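Local coordinates for 2-hydroxyhepta-2,4-diene-1,7-dioate isomerase (Corynebacterium glutamicum, PDB 4DBF), which is a magnesium-binding member of the fumarylacetoacetate hydrolase family that probably acts as an oxaloacetate decarboxylase and may also have isomerase activity, at residues E136-V141 with I165-S170. Sequence-based numbering, arbitrary orientation.
Sequences EGELAV and INDVSS. With MG (magnesium ion), chain C.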
loop_
_atom_site.group_PDB
_atom_site.type_symbol
_atom_site.label_atom_id
_atom_site.label_comp_id
_atom_site.label_asym_id
_atom_site.label_seq_id
_atom_site.Cartn_x
_atom_site.Cartn_y
_atom_site.Cartn_z
ATOM N N GLU A 136 -10.550 2.767 -16.056
ATOM C CA GLU A 136 -11.321 3.828 -15.473
ATOM C C GLU A 136 -10.451 5.065 -15.483
ATOM O O GLU A 136 -9.471 5.078 -14.851
ATOM C CB GLU A 136 -11.694 3.533 -14.027
ATOM C CG GLU A 136 -12.294 2.193 -13.704
ATOM C CD GLU A 136 -12.804 2.096 -12.284
ATOM O OE1 GLU A 136 -12.151 2.560 -11.392
ATOM O OE2 GLU A 136 -13.848 1.527 -12.076
ATOM N N GLY A 137 -10.833 6.085 -16.208
ATOM C CA GLY A 137 -10.097 7.317 -16.186
ATOM C C GLY A 137 -10.449 8.165 -15.004
ATOM O O GLY A 137 -11.577 8.430 -14.787
ATOM N N GLU A 138 -9.444 8.608 -14.270
ATOM C CA GLU A 138 -9.655 9.382 -13.079
ATOM C C GLU A 138 -8.703 10.522 -12.913
ATOM O O GLU A 138 -7.583 10.452 -13.278
ATOM C CB GLU A 138 -9.622 8.519 -11.810
ATOM C CG GLU A 138 -10.245 7.168 -11.962
ATOM C CD GLU A 138 -10.500 6.411 -10.670
ATOM O OE1 GLU A 138 -10.341 6.893 -9.590
ATOM O OE2 GLU A 138 -10.895 5.284 -10.763
ATOM N N LEU A 139 -9.195 11.573 -12.325
ATOM C CA LEU A 139 -8.357 12.625 -11.856
ATOM C C LEU A 139 -7.582 12.166 -10.624
ATOM O O LEU A 139 -8.132 11.675 -9.706
ATOM C CB LEU A 139 -9.186 13.836 -11.517
ATOM C CG LEU A 139 -8.381 15.015 -11.062
ATOM C CD1 LEU A 139 -7.496 15.574 -12.150
ATOM C CD2 LEU A 139 -9.309 16.057 -10.487
ATOM N N ALA A 140 -6.279 12.344 -10.671
ATOM C CA ALA A 140 -5.384 11.914 -9.620
ATOM C C ALA A 140 -4.774 13.104 -8.942
ATOM O O ALA A 140 -4.395 14.016 -9.570
ATOM C CB ALA A 140 -4.289 11.011 -10.145
ATOM N N VAL A 141 -4.688 13.020 -7.647
ATOM C CA VAL A 141 -4.084 14.047 -6.862
ATOM C C VAL A 141 -2.718 13.577 -6.375
ATOM O O VAL A 141 -2.594 12.515 -5.848
ATOM C CB VAL A 141 -4.920 14.372 -5.639
ATOM C CG1 VAL A 141 -4.248 15.415 -4.821
ATOM C CG2 VAL A 141 -6.306 14.810 -6.019
ATOM N N ILE A 165 -4.856 9.115 -13.689
ATOM C CA ILE A 165 -4.644 7.679 -13.386
ATOM C C ILE A 165 -5.660 6.825 -14.160
ATOM O O ILE A 165 -6.790 7.235 -14.368
ATOM C CB ILE A 165 -4.667 7.395 -11.852
ATOM C CG1 ILE A 165 -4.368 5.897 -11.598
ATOM C CG2 ILE A 165 -6.061 7.800 -11.166
ATOM C CD1 ILE A 165 -4.138 5.539 -10.156
ATOM N N ASN A 166 -5.233 5.651 -14.624
ATOM C CA ASN A 166 -6.148 4.680 -15.229
ATOM C C ASN A 166 -6.296 3.590 -14.146
ATOM O O ASN A 166 -5.334 2.829 -13.886
ATOM C CB ASN A 166 -5.542 4.147 -16.568
ATOM C CG ASN A 166 -6.511 3.293 -17.314
ATOM O OD1 ASN A 166 -7.497 2.816 -16.719
ATOM N ND2 ASN A 166 -6.258 3.065 -18.610
ATOM N N ASP A 167 -7.442 3.536 -13.457
ATOM C CA ASP A 167 -7.616 2.578 -12.345
ATOM C C ASP A 167 -8.130 1.270 -13.000
ATOM O O ASP A 167 -9.345 0.996 -13.025
ATOM C CB ASP A 167 -8.616 3.169 -11.326
ATOM C CG ASP A 167 -8.931 2.243 -10.178
ATOM O OD1 ASP A 167 -8.223 1.249 -9.924
ATOM O OD2 ASP A 167 -9.934 2.496 -9.481
ATOM N N VAL A 168 -7.201 0.471 -13.500
ATOM C CA VAL A 168 -7.546 -0.718 -14.312
ATOM C C VAL A 168 -8.054 -1.742 -13.309
ATOM O O VAL A 168 -7.496 -1.836 -12.237
ATOM C CB VAL A 168 -6.282 -1.232 -14.996
ATOM C CG1 VAL A 168 -6.565 -2.521 -15.733
ATOM C CG2 VAL A 168 -5.750 -0.114 -15.993
ATOM N N SER A 169 -9.117 -2.473 -13.650
ATOM C CA SER A 169 -9.833 -3.315 -12.705
ATOM C C SER A 169 -10.374 -4.572 -13.448
ATOM O O SER A 169 -11.083 -4.397 -14.471
ATOM C CB SER A 169 -11.094 -2.547 -12.212
ATOM O OG SER A 169 -10.800 -1.132 -11.976
ATOM N N SER A 170 -10.049 -5.762 -12.940
ATOM C CA SER A 170 -10.693 -7.017 -13.420
ATOM C C SER A 170 -12.068 -7.077 -12.750
ATOM O O SER A 170 -12.146 -7.308 -11.534
ATOM C CB SER A 170 -9.891 -8.238 -12.980
ATOM O OG SER A 170 -10.628 -9.459 -13.253
HETATM MG MG MG C . -11.768 3.714 -9.603
HETATM O O HOH W 1 -11.137 4.898 -7.910
HETATM O O HOH W 2 -12.810 2.528 -8.275
HETATM O O HOH W 3 -13.539 4.653 -9.994
#
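Glu136 OE1 (2.2 Å), Glu138 OE2 (2.1 Å) and Asp167 OD2 (2.2 Å) bind a magnesium ion, with three waters completing six ligands. Glu136 and Asp167 run side by side with carboxylate planes 82° apart; because both bind the metal, Glu136 OE1 and Asp167 OD2 lie 2.9 Å apart, their mutual repulsion presumably offset by the cation. Both glutamates extend beyond CG, which carries their ends to the metal. Water 1, itself a ligand, donates to Glu138 OE1. Glu136 OE2 forms a salt bridge with Arg171 and Asp167 OD1 one with Lys112; metal-bound Asp167 OD2 also accepts a hydrogen bond from Lys184.

Backbone bonds hold the two strands antiparallel. Glu138 and Ile165 form a hydrogen-bonded pair, Ile165 N to Glu138 O being nearly straight at 176°; Asp167 N binds Glu136 O at 2.9 Å. Asn166 extends this pairing with its side chain: CG anti to the backbone N (chi1 -172°) lets OD1 accept from Glu136 N at 3.1 Å.

Apolar contact is small, Ile165 CG2 meeting Ala140 CB and Glu138 CB. Glu136 and Glu138 of strand 133-143, with Asp167 in the inverse gamma turn interrupting strand 159-170, form the Glu-Glu-Asp magnesium site of the FAH fold.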